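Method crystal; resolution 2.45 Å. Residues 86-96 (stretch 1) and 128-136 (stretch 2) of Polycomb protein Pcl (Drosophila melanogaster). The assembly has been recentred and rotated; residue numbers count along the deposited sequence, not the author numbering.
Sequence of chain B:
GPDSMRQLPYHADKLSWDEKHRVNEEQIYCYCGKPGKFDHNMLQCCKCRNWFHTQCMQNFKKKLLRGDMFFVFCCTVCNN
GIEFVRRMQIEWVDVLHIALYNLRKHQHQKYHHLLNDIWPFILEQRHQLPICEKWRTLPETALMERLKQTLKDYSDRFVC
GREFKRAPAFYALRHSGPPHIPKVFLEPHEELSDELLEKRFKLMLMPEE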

# COMPACT_ATOMS: atom_id res chain seq x y z
N ARG B 86 10.66 -7.39 -3.74
CA ARG B 86 11.25 -6.23 -3.10
C ARG B 86 10.18 -5.35 -2.50
O ARG B 86 9.19 -5.02 -3.14
CB ARG B 86 12.09 -5.43 -4.10
N ARG B 87 10.39 -4.97 -1.26
CA ARG B 87 9.50 -4.05 -0.56
C ARG B 87 9.75 -2.60 -0.98
O ARG B 87 10.89 -2.14 -0.99
CB ARG B 87 9.67 -4.20 0.95
CG ARG B 87 8.97 -3.13 1.78
CD ARG B 87 7.76 -3.68 2.51
NE ARG B 87 6.51 -3.40 1.81
CZ ARG B 87 5.31 -3.43 2.38
NH1 ARG B 87 5.19 -3.74 3.67
NH2 ARG B 87 4.23 -3.15 1.67
N MET B 88 8.68 -1.89 -1.32
CA MET B 88 8.78 -0.48 -1.68
C MET B 88 8.91 0.40 -0.44
O MET B 88 8.44 0.03 0.64
CB MET B 88 7.57 -0.04 -2.50
CG MET B 88 7.42 -0.70 -3.85
SD MET B 88 5.91 -0.16 -4.67
CE MET B 88 6.02 -1.01 -6.24
N GLN B 89 9.54 1.55 -0.60
CA GLN B 89 9.54 2.56 0.46
C GLN B 89 8.38 3.51 0.22
O GLN B 89 8.29 4.14 -0.84
CB GLN B 89 10.87 3.32 0.48
CG GLN B 89 11.01 4.28 1.65
CD GLN B 89 12.43 4.80 1.82
OE1 GLN B 89 12.88 5.67 1.07
NE2 GLN B 89 13.15 4.26 2.79
N ILE B 90 7.50 3.62 1.20
CA ILE B 90 6.25 4.35 1.04
C ILE B 90 6.20 5.65 1.82
O ILE B 90 6.81 5.78 2.87
CB ILE B 90 5.05 3.49 1.44
CG1 ILE B 90 4.99 3.32 2.95
CG2 ILE B 90 5.12 2.13 0.77
CD1 ILE B 90 3.62 2.98 3.46
N GLU B 91 5.49 6.61 1.27
CA GLU B 91 5.26 7.90 1.89
C GLU B 91 4.10 7.93 2.88
O GLU B 91 3.37 6.96 3.04
CB GLU B 91 5.10 8.99 0.84
CG GLU B 91 6.37 9.79 0.62
CD GLU B 91 6.49 10.98 1.55
OE1 GLU B 91 6.06 10.87 2.72
OE2 GLU B 91 7.01 12.03 1.12
N TRP B 92 3.94 9.07 3.55
CA TRP B 92 2.89 9.28 4.53
C TRP B 92 1.49 9.13 3.95
O TRP B 92 0.60 8.65 4.61
CB TRP B 92 3.04 10.64 5.22
CG TRP B 92 4.12 10.63 6.24
CD1 TRP B 92 5.22 11.42 6.27
CD2 TRP B 92 4.21 9.77 7.37
NE1 TRP B 92 5.99 11.11 7.35
CE2 TRP B 92 5.39 10.10 8.04
CE3 TRP B 92 3.41 8.75 7.88
CZ2 TRP B 92 5.79 9.45 9.19
CZ3 TRP B 92 3.81 8.11 9.02
CH2 TRP B 92 4.99 8.46 9.67
N VAL B 93 1.30 9.58 2.72
CA VAL B 93 0.00 9.45 2.09
C VAL B 93 -0.38 7.99 1.98
O VAL B 93 -1.53 7.63 2.16
CB VAL B 93 -0.02 10.09 0.69
CG1 VAL B 93 1.13 9.57 -0.15
CG2 VAL B 93 -1.34 9.82 0.00
N ASP B 94 0.59 7.14 1.67
CA ASP B 94 0.37 5.70 1.60
C ASP B 94 -0.00 5.11 2.96
O ASP B 94 -0.87 4.26 3.05
CB ASP B 94 1.60 5.01 1.02
CG ASP B 94 2.05 5.62 -0.29
OD1 ASP B 94 1.18 5.96 -1.10
OD2 ASP B 94 3.26 5.75 -0.51
N VAL B 95 0.65 5.57 4.01
CA VAL B 95 0.34 5.16 5.37
C VAL B 95 -1.07 5.58 5.76
O VAL B 95 -1.82 4.80 6.35
CB VAL B 95 1.35 5.76 6.38
CG1 VAL B 95 0.90 5.49 7.81
CG2 VAL B 95 2.74 5.22 6.12
N LEU B 96 -1.43 6.82 5.42
CA LEU B 96 -2.75 7.35 5.74
C LEU B 96 -3.86 6.62 4.98
O LEU B 96 -4.91 6.34 5.54
CB LEU B 96 -2.80 8.85 5.42
CG LEU B 96 -2.03 9.76 6.37
CD1 LEU B 96 -1.96 11.18 5.83
CD2 LEU B 96 -2.66 9.75 7.76
N GLN B 128 6.28 -1.26 11.82
CA GLN B 128 6.08 -2.29 10.81
C GLN B 128 6.10 -1.73 9.39
O GLN B 128 6.50 -2.42 8.45
CB GLN B 128 4.76 -3.03 11.06
N LEU B 129 5.66 -0.48 9.25
CA LEU B 129 5.56 0.16 7.94
C LEU B 129 6.92 0.32 7.26
O LEU B 129 7.92 0.56 7.93
CB LEU B 129 4.88 1.52 8.08
CG LEU B 129 3.43 1.52 8.56
CD1 LEU B 129 3.05 2.88 9.10
CD2 LEU B 129 2.49 1.09 7.44
N PRO B 130 6.94 0.19 5.93
CA PRO B 130 8.17 0.39 5.14
C PRO B 130 8.45 1.86 4.84
O PRO B 130 8.25 2.31 3.71
CB PRO B 130 7.88 -0.38 3.85
CG PRO B 130 6.40 -0.29 3.70
CD PRO B 130 5.83 -0.31 5.10
N ILE B 131 8.90 2.60 5.84
CA ILE B 131 9.25 4.01 5.65
C ILE B 131 10.69 4.27 6.06
O ILE B 131 11.34 3.41 6.66
CB ILE B 131 8.31 4.93 6.45
CG1 ILE B 131 8.41 4.62 7.95
CG2 ILE B 131 6.88 4.80 5.96
CD1 ILE B 131 7.41 5.38 8.79
N CYS B 132 11.19 5.46 5.74
CA CYS B 132 12.57 5.83 6.07
C CYS B 132 12.76 5.97 7.57
O CYS B 132 11.80 6.06 8.33
CB CYS B 132 12.96 7.12 5.36
SG CYS B 132 11.98 8.57 5.83
N GLU B 133 14.01 5.96 8.02
CA GLU B 133 14.29 6.10 9.45
C GLU B 133 13.82 7.46 9.97
O GLU B 133 13.35 7.59 11.08
CB GLU B 133 15.76 5.84 9.76
CG GLU B 133 15.98 4.97 10.99
CD GLU B 133 15.41 3.56 10.83
OE1 GLU B 133 14.34 3.27 11.40
OE2 GLU B 133 16.04 2.74 10.13
N LYS B 134 13.98 8.48 9.14
CA LYS B 134 13.58 9.82 9.54
C LYS B 134 12.09 9.85 9.90
O LYS B 134 11.70 10.46 10.90
CB LYS B 134 13.87 10.82 8.43
N TRP B 135 11.27 9.23 9.06
CA TRP B 135 9.85 9.10 9.33
C TRP B 135 9.60 8.24 10.56
O TRP B 135 8.72 8.52 11.37
CB TRP B 135 9.13 8.50 8.12
CG TRP B 135 8.93 9.48 7.00
CD1 TRP B 135 8.60 9.18 5.71
CD2 TRP B 135 9.05 10.90 7.07
NE1 TRP B 135 8.51 10.34 4.97
CE2 TRP B 135 8.78 11.41 5.78
CE3 TRP B 135 9.35 11.80 8.10
CZ2 TRP B 135 8.81 12.77 5.50
CZ3 TRP B 135 9.38 13.15 7.81
CH2 TRP B 135 9.11 13.63 6.52
N ARG B 136 10.39 7.17 10.69
CA ARG B 136 10.21 6.19 11.75
C ARG B 136 10.46 6.79 13.13
O ARG B 136 9.76 6.49 14.09
CB ARG B 136 11.14 4.99 11.52
CG ARG B 136 11.05 3.91 12.58
CD ARG B 136 9.68 3.25 12.57
NE ARG B 136 9.24 2.95 11.21
CZ ARG B 136 9.69 1.92 10.49
NH1 ARG B 136 10.58 1.08 11.00
NH2 ARG B 136 9.24 1.73 9.26

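The two stretches, from one chain and at least 34 residues apart in sequence wherever they touch, meet along a path that runs from an extended segment into the start of a helix on one side and from a loop into a short helix on the other. Together they bury 608 Å² of surface, with Pro130 covered more than any other residue. The backbones come nearest at Gln89 and Pro130, whose CA atoms lie 5.3 Å apart; beyond this point the gap widens, and side chains fill it.

One backbone hydrogen bond joins the stretches directly. Ile90 N donates to Pro130 O at 2.9 Å with an N-H...O angle of 174°, a short and nearly linear bond. The same carbonyl oxygen receives a CA-H...O contact from the preceding residue, Gln89 CA to Pro130 O at 3.5 Å, so two neighbouring residues of the first stretch converge on a single acceptor. The proline, which has no amide hydrogen of its own to offer, takes part through its carbonyl and its ring.

That ring makes a van der Waals contact with a backbone carbonyl, Pro130 CB lying 3.3 Å from Met88 O, and it also opens the apolar packing. Pro130 CB is 3.6 Å from Arg87 CD, while Pro130 CG sits over one face of the Arg87 guanidinium. The flat face of a guanidinium is a poor hydrogen-bonding surface and tolerates an aliphatic neighbour, while its nitrogens are satisfied elsewhere in the structure. Farther along, Ile90 CG1 is 3.9 Å from both Pro130 CG and Ile131 CG2. The CA-to-CB bond of Ile131 points away overall, yet its side chain still reaches the first stretch: Ile131 CG2 approaches Val95 CG2 at 4.2 Å, and Ile131 CD1 lies 4.0 Å from Trp92 CH2. Val95 CG1 also meets Leu129 CD1 at 3.6 Å. Val95 and Trp92 are three residues apart in their helix; Val95 points toward the second stretch, while Trp92 starts sideways and the end of its ring reaches it.

The two tryptophans form an oblique aromatic pair. Their five-membered rings have centroids 3.9 Å apart and planes inclined at 49°, well away from parallel, so the pair is not a stack. The indole nitrogen Trp92 NE1 lies over the electron-rich face of the Trp135 ring, 3.1 Å from Trp135 CD2.

Polar side chains tie this aromatic corner to the helix starts. Glu91, at the N-cap position, accepts at OE1 from Trp92 N at 2.9 Å, and the same oxygen receives a weak hydrogen bond from Trp135 NE1 at 3.4 Å, with an angle of 133°. One carboxylate oxygen thus links the beginning of its own helix to the indole across the interface. Asp94 OD2 accepts from Glu91 N at 3.0 Å, adding a second side-chain bond to this turn. In the second stretch, Cys132 caps its helix by accepting at SG from Trp135 N at 3.4 Å, a bond at the base of the residue whose indole packs on Trp92.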